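Local coordinates for protein oligogalacturonate lyase (Yersinia enterocolitica subsp. enterocolitica, PDB 3PE7) that probably cleaves short oligogalacturonides by beta-elimination in the cytoplasm, as a manganese-binding lyase built on a seven-bladed beta-propeller, at residues A21-L26 against Y378-P383; Y39-T44 against G86-D91; L184-W189 against F205-P210. One frame throughout, in Å; residues are numbered along the deposited sequence.

Interaction 1. Residues A21-L26 against Y378-P383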
loop_
_atom_site.group_PDB
_atom_site.type_symbol
_atom_site.label_atom_id
_atom_site.label_comp_id
_atom_site.label_asym_id
_atom_site.label_seq_id
_atom_site.Cartn_x
_atom_site.Cartn_y
_atom_site.Cartn_z
ATOM N N ALA A 21 17.181 -6.028 17.847
ATOM C CA ALA A 21 17.429 -5.153 16.687
ATOM C C ALA A 21 17.307 -3.674 17.056
ATOM O O ALA A 21 16.492 -3.307 17.898
ATOM C CB ALA A 21 16.444 -5.477 15.560
ATOM N N GLN A 22 18.096 -2.822 16.410
ATOM C CA GLN A 22 17.958 -1.386 16.619
ATOM C C GLN A 22 16.655 -0.900 15.965
ATOM O O GLN A 22 16.385 -1.187 14.781
ATOM C CB GLN A 22 19.158 -0.643 16.031
ATOM C CG GLN A 22 19.068 0.867 16.191
ATOM C CD GLN A 22 20.414 1.568 16.062
ATOM O OE1 GLN A 22 21.365 1.272 16.801
ATOM N NE2 GLN A 22 20.494 2.511 15.142
ATOM N N VAL A 23 15.871 -0.151 16.738
ATOM C CA VAL A 23 14.610 0.414 16.259
ATOM C C VAL A 23 14.604 1.895 16.599
ATOM O O VAL A 23 14.995 2.289 17.700
ATOM C CB VAL A 23 13.373 -0.281 16.892
ATOM C CG1 VAL A 23 12.058 0.281 16.328
ATOM C CG2 VAL A 23 13.415 -1.775 16.649
ATOM N N THR A 24 14.188 2.716 15.646
ATOM C CA THR A 24 14.075 4.155 15.893
ATOM C C THR A 24 12.639 4.579 15.630
ATOM O O THR A 24 12.110 4.318 14.547
ATOM C CB THR A 24 15.065 4.957 15.016
ATOM O OG1 THR A 24 16.400 4.546 15.356
ATOM C CG2 THR A 24 14.929 6.454 15.287
ATOM N N ARG A 25 12.014 5.199 16.629
ATOM C CA ARG A 25 10.693 5.815 16.465
ATOM C C ARG A 25 10.876 7.244 15.965
ATOM O O ARG A 25 11.643 8.023 16.550
ATOM C CB ARG A 25 9.968 5.850 17.800
ATOM C CG ARG A 25 8.520 6.319 17.699
ATOM C CD ARG A 25 7.856 6.234 19.038
ATOM N NE ARG A 25 8.426 7.214 19.971
ATOM C CZ ARG A 25 8.340 7.118 21.292
ATOM N NH1 ARG A 25 7.720 6.090 21.851
ATOM N NH2 ARG A 25 8.886 8.069 22.059
ATOM N N LEU A 26 10.155 7.578 14.900
ATOM C CA LEU A 26 10.382 8.843 14.192
ATOM C C LEU A 26 9.409 9.948 14.584
ATOM O O LEU A 26 9.686 11.125 14.358
ATOM C CB LEU A 26 10.289 8.620 12.683
ATOM C CG LEU A 26 11.204 7.572 12.041
ATOM C CD1 LEU A 26 10.880 7.467 10.561
ATOM C CD2 LEU A 26 12.672 7.921 12.231
ATOM N N TYR A 378 8.088 3.870 12.691
ATOM C CA TYR A 378 9.286 3.182 13.198
ATOM C C TYR A 378 10.138 2.674 12.055
ATOM O O TYR A 378 9.621 2.252 11.009
ATOM C CB TYR A 378 8.900 1.961 14.050
ATOM C CG TYR A 378 8.063 2.315 15.236
ATOM C CD1 TYR A 378 6.682 2.534 15.095
ATOM C CD2 TYR A 378 8.643 2.477 16.498
ATOM C CE1 TYR A 378 5.894 2.899 16.190
ATOM C CE2 TYR A 378 7.861 2.847 17.607
ATOM C CZ TYR A 378 6.483 3.043 17.423
ATOM O OH TYR A 378 5.711 3.398 18.487
ATOM N N LEU A 379 11.450 2.708 12.271
ATOM C CA LEU A 379 12.428 2.055 11.400
ATOM C C LEU A 379 13.167 0.977 12.197
ATOM O O LEU A 379 13.829 1.283 13.193
ATOM C CB LEU A 379 13.427 3.079 10.837
ATOM C CG LEU A 379 12.915 4.026 9.748
ATOM C CD1 LEU A 379 13.887 5.190 9.517
ATOM C CD2 LEU A 379 12.675 3.221 8.445
ATOM N N ALA A 380 13.054 -0.272 11.742
ATOM C CA ALA A 380 13.814 -1.384 12.354
ATOM C C ALA A 380 15.002 -1.772 11.478
ATOM O O ALA A 380 14.848 -1.956 10.276
ATOM C CB ALA A 380 12.897 -2.580 12.586
ATOM N N THR A 381 16.186 -1.899 12.089
ATOM C CA THR A 381 17.410 -2.257 11.364
ATOM C C THR A 381 17.504 -3.747 11.204
ATOM O O THR A 381 17.381 -4.495 12.177
ATOM C CB THR A 381 18.667 -1.706 12.094
ATOM O OG1 THR A 381 18.562 -0.287 12.156
ATOM C CG2 THR A 381 19.951 -2.059 11.303
ATOM N N LEU A 382 17.672 -4.197 9.963
ATOM C CA LEU A 382 17.754 -5.626 9.721
ATOM C C LEU A 382 19.066 -6.179 10.299
ATOM O O LEU A 382 20.127 -5.583 10.099
ATOM C CB LEU A 382 17.661 -5.937 8.226
ATOM C CG LEU A 382 16.384 -5.531 7.455
ATOM C CD1 LEU A 382 16.433 -6.186 6.085
ATOM C CD2 LEU A 382 15.095 -5.900 8.176
ATOM N N PRO A 383 18.984 -7.306 11.031
ATOM C CA PRO A 383 20.181 -7.981 11.555
ATOM C C PRO A 383 21.084 -8.505 10.443
ATOM O O PRO A 383 20.599 -8.885 9.378
ATOM C CB PRO A 383 19.598 -9.172 12.324
ATOM C CG PRO A 383 18.325 -9.469 11.668
ATOM C CD PRO A 383 17.764 -8.091 11.301
HETATM O O HOH W 1 16.511 1.413 12.739
HETATM O O HOH W 2 19.598 -4.178 14.376
#

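Interaction 2. Residues Y39-T44 against G86-D91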
loop_
_atom_site.group_PDB
_atom_site.type_symbol
_atom_site.label_atom_id
_atom_site.label_comp_id
_atom_site.label_asym_id
_atom_site.label_seq_id
_atom_site.Cartn_x
_atom_site.Cartn_y
_atom_site.Cartn_z
ATOM N N TYR A 39 2.888 -0.192 -1.045
ATOM C CA TYR A 39 3.256 -0.303 -2.472
ATOM C C TYR A 39 3.460 1.059 -3.155
ATOM O O TYR A 39 3.908 1.114 -4.326
ATOM C CB TYR A 39 2.244 -1.180 -3.226
ATOM C CG TYR A 39 0.807 -0.723 -3.069
ATOM C CD1 TYR A 39 0.018 -1.166 -1.998
ATOM C CD2 TYR A 39 0.241 0.169 -3.992
ATOM C CE1 TYR A 39 -1.314 -0.736 -1.851
ATOM C CE2 TYR A 39 -1.066 0.599 -3.848
ATOM C CZ TYR A 39 -1.831 0.161 -2.774
ATOM O OH TYR A 39 -3.133 0.592 -2.652
ATOM N N GLN A 40 3.143 2.142 -2.435
ATOM C CA GLN A 40 3.260 3.528 -2.947
ATOM C C GLN A 40 4.576 4.169 -2.501
ATOM O O GLN A 40 4.970 4.065 -1.323
ATOM C CB GLN A 40 2.076 4.413 -2.494
ATOM C CG GLN A 40 0.662 3.951 -2.964
ATOM C CD GLN A 40 0.379 4.272 -4.435
ATOM O OE1 GLN A 40 -0.585 4.993 -4.749
ATOM N NE2 GLN A 40 1.203 3.739 -5.340
ATOM N N LYS A 41 5.269 4.837 -3.430
ATOM C CA LYS A 41 6.555 5.464 -3.090
ATOM C C LYS A 41 6.432 6.524 -1.997
ATOM O O LYS A 41 5.648 7.477 -2.139
ATOM C CB LYS A 41 7.220 6.075 -4.340
ATOM C CG LYS A 41 8.530 6.788 -4.028
ATOM C CD LYS A 41 9.147 7.358 -5.309
ATOM C CE LYS A 41 10.300 8.294 -4.964
ATOM N NZ LYS A 41 10.916 8.883 -6.211
ATOM N N CYS A 42 7.189 6.341 -0.898
ATOM C CA CYS A 42 7.246 7.332 0.184
ATOM C C CYS A 42 8.637 7.861 0.538
ATOM O O CYS A 42 8.740 8.899 1.147
ATOM C CB CYS A 42 6.575 6.819 1.480
ATOM S SG CYS A 42 7.273 5.268 2.137
ATOM N N PHE A 43 9.691 7.121 0.180
ATOM C CA PHE A 43 11.048 7.608 0.352
ATOM C C PHE A 43 11.526 8.270 -0.928
ATOM O O PHE A 43 11.246 7.774 -1.999
ATOM C CB PHE A 43 12.013 6.464 0.668
ATOM C CG PHE A 43 11.880 5.928 2.046
ATOM C CD1 PHE A 43 12.517 6.553 3.116
ATOM C CD2 PHE A 43 11.139 4.765 2.267
ATOM C CE1 PHE A 43 12.412 6.014 4.420
ATOM C CE2 PHE A 43 11.001 4.246 3.554
ATOM C CZ PHE A 43 11.648 4.862 4.624
ATOM N N THR A 44 12.266 9.370 -0.812
ATOM C CA THR A 44 12.956 9.922 -1.987
ATOM C C THR A 44 14.038 8.918 -2.427
ATOM O O THR A 44 14.428 8.051 -1.659
ATOM C CB THR A 44 13.552 11.323 -1.733
ATOM O OG1 THR A 44 14.380 11.326 -0.564
ATOM C CG2 THR A 44 12.432 12.333 -1.550
ATOM N N GLY A 86 -1.307 8.313 -1.074
ATOM C CA GLY A 86 -0.411 9.289 -1.711
ATOM C C GLY A 86 0.941 8.703 -2.043
ATOM O O GLY A 86 1.387 7.762 -1.397
ATOM N N PHE A 87 1.586 9.271 -3.061
ATOM C CA PHE A 87 2.907 8.803 -3.475
ATOM C C PHE A 87 3.756 9.947 -4.017
ATOM O O PHE A 87 3.245 10.966 -4.495
ATOM C CB PHE A 87 2.785 7.677 -4.502
ATOM C CG PHE A 87 2.091 8.075 -5.783
ATOM C CD1 PHE A 87 2.830 8.522 -6.880
ATOM C CD2 PHE A 87 0.706 7.983 -5.898
ATOM C CE1 PHE A 87 2.178 8.883 -8.090
ATOM C CE2 PHE A 87 0.041 8.331 -7.099
ATOM C CZ PHE A 87 0.770 8.783 -8.191
ATOM N N LEU A 88 5.063 9.774 -3.919
ATOM C CA LEU A 88 6.018 10.697 -4.524
ATOM C C LEU A 88 6.246 10.326 -5.982
ATOM O O LEU A 88 6.228 9.151 -6.356
ATOM C CB LEU A 88 7.355 10.640 -3.773
ATOM C CG LEU A 88 7.298 11.039 -2.294
ATOM C CD1 LEU A 88 8.719 10.887 -1.653
ATOM C CD2 LEU A 88 6.737 12.451 -2.168
ATOM N N SER A 89 6.490 11.345 -6.806
ATOM C CA SER A 89 6.832 11.107 -8.201
ATOM C C SER A 89 8.231 10.463 -8.296
ATOM O O SER A 89 9.026 10.579 -7.354
ATOM C CB SER A 89 6.823 12.441 -8.967
ATOM O OG SER A 89 7.725 13.370 -8.388
ATOM N N PRO A 90 8.547 9.833 -9.442
ATOM C CA PRO A 90 9.900 9.258 -9.605
ATOM C C PRO A 90 11.030 10.245 -9.347
ATOM O O PRO A 90 12.029 9.889 -8.694
ATOM C CB PRO A 90 9.904 8.755 -11.063
ATOM C CG PRO A 90 8.468 8.422 -11.355
ATOM C CD PRO A 90 7.647 9.449 -10.548
ATOM N N ASP A 91 10.861 11.490 -9.804
ATOM C CA ASP A 91 11.901 12.501 -9.669
ATOM C C ASP A 91 11.943 13.203 -8.304
ATOM O O ASP A 91 12.715 14.137 -8.098
ATOM C CB ASP A 91 11.817 13.517 -10.832
ATOM C CG ASP A 91 12.175 12.897 -12.178
ATOM O OD1 ASP A 91 12.925 11.886 -12.211
ATOM O OD2 ASP A 91 11.714 13.426 -13.219
#

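Interaction 3. Residues L184-W189 against F205-P210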
loop_
_atom_site.group_PDB
_atom_site.type_symbol
_atom_site.label_atom_id
_atom_site.label_comp_id
_atom_site.label_asym_id
_atom_site.label_seq_id
_atom_site.Cartn_x
_atom_site.Cartn_y
_atom_site.Cartn_z
ATOM N N LEU A 184 -12.155 -0.942 -18.671
ATOM C CA LEU A 184 -13.059 -2.051 -18.394
ATOM C C LEU A 184 -14.224 -1.562 -17.545
ATOM O O LEU A 184 -14.041 -0.734 -16.648
ATOM C CB LEU A 184 -12.324 -3.172 -17.643
ATOM C CG LEU A 184 -13.101 -4.392 -17.154
ATOM C CD1 LEU A 184 -13.617 -5.281 -18.295
ATOM C CD2 LEU A 184 -12.234 -5.214 -16.174
ATOM N N GLN A 185 -15.419 -2.069 -17.833
ATOM C CA GLN A 185 -16.595 -1.760 -17.014
ATOM C C GLN A 185 -17.457 -3.004 -16.900
ATOM O O GLN A 185 -17.816 -3.611 -17.918
ATOM C CB GLN A 185 -17.387 -0.572 -17.580
ATOM C CG GLN A 185 -18.627 -0.205 -16.749
ATOM C CD GLN A 185 -19.244 1.106 -17.181
ATOM O OE1 GLN A 185 -18.551 2.124 -17.302
ATOM N NE2 GLN A 185 -20.562 1.098 -17.400
ATOM N N GLU A 186 -17.734 -3.407 -15.654
ATOM C CA GLU A 186 -18.492 -4.622 -15.344
ATOM C C GLU A 186 -19.376 -4.408 -14.128
ATOM O O GLU A 186 -19.085 -3.544 -13.295
ATOM C CB GLU A 186 -17.553 -5.805 -15.051
ATOM C CG GLU A 186 -16.712 -6.252 -16.244
ATOM C CD GLU A 186 -15.796 -7.431 -15.931
ATOM O OE1 GLU A 186 -15.338 -7.565 -14.765
ATOM O OE2 GLU A 186 -15.521 -8.219 -16.867
ATOM N N ASN A 187 -20.442 -5.207 -14.028
ATOM C CA ASN A 187 -21.287 -5.219 -12.835
ATOM C C ASN A 187 -20.790 -6.252 -11.825
ATOM O O ASN A 187 -21.486 -7.202 -11.449
ATOM C CB ASN A 187 -22.755 -5.439 -13.211
ATOM C CG ASN A 187 -23.341 -4.267 -13.979
ATOM O OD1 ASN A 187 -22.785 -3.163 -13.999
ATOM N ND2 ASN A 187 -24.471 -4.506 -14.628
ATOM N N GLN A 188 -19.538 -6.080 -11.418
ATOM C CA GLN A 188 -18.981 -6.828 -10.286
ATOM C C GLN A 188 -17.911 -5.961 -9.631
ATOM O O GLN A 188 -17.349 -5.066 -10.255
ATOM C CB GLN A 188 -18.443 -8.216 -10.687
ATOM C CG GLN A 188 -17.117 -8.257 -11.470
ATOM C CD GLN A 188 -16.809 -9.654 -12.003
ATOM O OE1 GLN A 188 -16.915 -10.653 -11.279
ATOM N NE2 GLN A 188 -16.449 -9.734 -13.285
ATOM N N TRP A 189 -17.646 -6.224 -8.361
ATOM C CA TRP A 189 -16.739 -5.375 -7.590
ATOM C C TRP A 189 -15.294 -5.538 -8.073
ATOM O O TRP A 189 -14.685 -6.596 -7.885
ATOM C CB TRP A 189 -16.826 -5.765 -6.123
ATOM C CG TRP A 189 -16.260 -4.765 -5.168
ATOM C CD1 TRP A 189 -15.635 -3.583 -5.460
ATOM C CD2 TRP A 189 -16.262 -4.879 -3.747
ATOM N NE1 TRP A 189 -15.252 -2.947 -4.291
ATOM C CE2 TRP A 189 -15.625 -3.728 -3.231
ATOM C CE3 TRP A 189 -16.743 -5.853 -2.852
ATOM C CZ2 TRP A 189 -15.456 -3.518 -1.858
ATOM C CZ3 TRP A 189 -16.587 -5.641 -1.488
ATOM C CH2 TRP A 189 -15.941 -4.475 -1.006
ATOM N N PHE A 205 -5.456 -6.295 -11.670
ATOM C CA PHE A 205 -6.586 -5.812 -10.838
ATOM C C PHE A 205 -7.251 -7.012 -10.203
ATOM O O PHE A 205 -6.948 -8.152 -10.547
ATOM C CB PHE A 205 -7.609 -4.999 -11.663
ATOM C CG PHE A 205 -8.351 -5.816 -12.695
ATOM C CD1 PHE A 205 -9.649 -6.264 -12.451
ATOM C CD2 PHE A 205 -7.763 -6.121 -13.927
ATOM C CE1 PHE A 205 -10.329 -7.015 -13.398
ATOM C CE2 PHE A 205 -8.453 -6.877 -14.875
ATOM C CZ PHE A 205 -9.735 -7.318 -14.609
ATOM N N CYS A 206 -8.145 -6.771 -9.246
ATOM C CA CYS A 206 -8.789 -7.883 -8.549
ATOM C C CYS A 206 -10.308 -7.878 -8.649
ATOM O O CYS A 206 -10.940 -6.853 -8.943
ATOM C CB CYS A 206 -8.375 -7.931 -7.063
ATOM S SG CYS A 206 -9.057 -6.608 -6.002
ATOM N N HIS A 207 -10.873 -9.047 -8.383
ATOM C CA HIS A 207 -12.289 -9.144 -8.035
ATOM C C HIS A 207 -12.324 -9.075 -6.524
ATOM O O HIS A 207 -11.876 -10.006 -5.840
ATOM C CB HIS A 207 -12.885 -10.446 -8.551
ATOM C CG HIS A 207 -13.071 -10.475 -10.040
ATOM N ND1 HIS A 207 -13.662 -11.539 -10.692
ATOM C CD2 HIS A 207 -12.744 -9.579 -11.002
ATOM C CE1 HIS A 207 -13.695 -11.293 -11.990
ATOM N NE2 HIS A 207 -13.126 -10.121 -12.208
ATOM N N GLU A 208 -12.800 -7.939 -6.017
ATOM C CA GLU A 208 -12.887 -7.712 -4.569
ATOM C C GLU A 208 -14.075 -8.482 -3.990
ATOM O O GLU A 208 -15.055 -8.759 -4.691
ATOM C CB GLU A 208 -12.971 -6.206 -4.263
ATOM C CG GLU A 208 -12.792 -5.839 -2.770
ATOM C CD GLU A 208 -11.585 -6.519 -2.151
ATOM O OE1 GLU A 208 -10.482 -6.005 -2.330
ATOM O OE2 GLU A 208 -11.734 -7.572 -1.503
ATOM N N GLY A 209 -13.971 -8.838 -2.714
ATOM C CA GLY A 209 -15.021 -9.589 -2.047
ATOM C C GLY A 209 -14.437 -10.704 -1.203
ATOM O O GLY A 209 -13.214 -10.887 -1.170
ATOM N N PRO A 210 -15.305 -11.448 -0.500
ATOM C CA PRO A 210 -14.890 -12.529 0.385
ATOM C C PRO A 210 -13.936 -13.487 -0.317
ATOM O O PRO A 210 -14.231 -13.960 -1.423
ATOM C CB PRO A 210 -16.212 -13.234 0.712
ATOM C CG PRO A 210 -17.245 -12.155 0.585
ATOM C CD PRO A 210 -16.772 -11.336 -0.584
HETATM O O HOH W 3 -13.100 -8.792 -14.576
HETATM O O HOH W 4 -15.796 -9.150 -7.206
#

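Interaction 1. Residues A21-L26 against Y378-P383
Arg25 lays its aliphatic chain beside the ring of Tyr378, the two side chains running the same way from neighbouring antiparallel strands. With Arg25 CG anti to the backbone N (chi1 -173°), that carbon comes within 3.5 Å of Tyr378 CE2, and Arg25 CD continues toward the tyrosine CZ and OH. The arginine bends at chi3, and its NH2 forms a salt bridge with Asp12. Val23, on the same face, splits its contacts: CG1 lies 4.1 Å from Tyr378 CD2, while CG2 meets Ala380 CB. Leu379 projects from the other face, where its CD1 is 3.9 Å from Leu26 CD1. Between the strands, Thr24 and Leu379 form a hydrogen-bonded pair, each N bound to the other's O at 2.9 Å. Thr381 N adds a nearly straight bond of 2.8 Å to Gln22 O. Where the ladder ends, Thr381 OG1 sits beside its own backbone N (chi1 -60°) and shares a water with Leu379 O. Strand 22-25, from near the N-terminus, thus lies between strand 12-15 and the C-terminal strand 376-381 in one sheet, the "Velcro" closure by which many beta-propellers seal their ring.

Interaction 2. Residues Y39-T44 against G86-D91
Lys41 and Leu88 carry a largely buried contact between two successive blades of the seven-bladed beta-propeller. Segment 39-44 is part of the loop from strand 33-34 to strand 49-54 in one blade, and 86-91 runs through strand 87-88 and the turn beyond it in the next. The manganese ion lies about 12 Å from the Gln40 side chain. One backbone bond joins the two blades here: Leu88 N donates to Lys41 O at 3.0 Å, nearly straight at hydrogen (165°) but tilted from the carbonyl plane. The same oxygen also takes a CA-H...O contact, at 3.3 Å from Phe87 CA. One residue earlier in the loop, Gln40 CB packs 3.6 Å from Gly86 O and also touches Phe87 CB. The Phe87 ring meets that of Phe96 within its own blade. Leu88 instead meets the later part of the loop, its CD1 lying 3.4 Å from Cys42 O and touching Thr44 CG2. The side chains of Cys42 and Phe43 leave the loop away from 86-91 and touch Leu50 and Leu366. The Lys41 chain is fully extended and crosses the Leu88 side chain at about a right angle, with Lys41 CE 3.9 Å from Leu88 CB. This carries the ammonium past the leucine to the turn that follows the strand. There it forms a salt bridge with Asp92, so its charge is met by a carboxylate. Lys41 NZ also donates to Ser89 O at 2.8 Å, coming in tilted 26° from that carbonyl plane, whereas Pro90 O, 2.9 Å from Lys41 NZ, is too poorly angled to count as a bond.

Interaction 3. Residues L184-W189 against F205-P210
Glu208 lies side by side with Trp189, its CG laid over one face of the indole and its CB close to Trp189 CD2. Glu208 CG is centred on the six-membered ring, 3.5 Å from the Trp189 centroid and only 10° off the normal, a clear CH-pi contact. The chain then bends at chi2, leading the carboxylate off the ring with its plane turned 67° from the indole. There Gly209 N binds Glu208 OE2 at 2.8 Å, while OE1 makes a salt bridge with Arg217. In the backbone, Glu208 N donates to Trp189 O at 3.0 Å, continuing the pairing of strands 190-196 and 202-207 within one blade. Gln188 brings OE1 over one face of His207, 3.4 Å from His207 CE1, its amide tilted 38° to the imidazole. Gln188 NE2 donates to Glu186 OE1 at 2.9 Å, which probably helps to orient the amide. A water at the imidazole edge, in its plane, joins Glu186 OE1 to His207 NE2, and His207 ND1 is hydrogen-bonded to Asp215. At the start of the two segments, Leu184 CD2 lies 3.6 Å from Phe205 CZ. This apolar touch and the Glu186-water-His207 link bridge successive propeller blades. Chemically, Glu208 spends its apolar stem on the indole and its carboxylate on polar partners, while bonds to both nitrogens of His207 probably hold its ring orientation beneath the Gln188 amide.

All three contacts belong to one seven-bladed propeller. Interaction 1 closes the ring, pairing segments 352 residues apart at their nearest ends within one sheet, and the other two are nested inside the loop it makes. These follow one another along the chain: interaction 2 bridges two successive blades, and interaction 3 spans the connection from strand 180-186 into the next blade and that blade's first hairpin. Interaction 2 lies nearest the middle, its centre 21 Å from that of interaction 1, which it touches through Phe43 CZ and Leu379 CD2 at 4.3 Å. Interaction 3 is across the chain's centre from interaction 1, their centres 38 Å apart. Closure and blade junctions thus occur at separate places around the central manganese site.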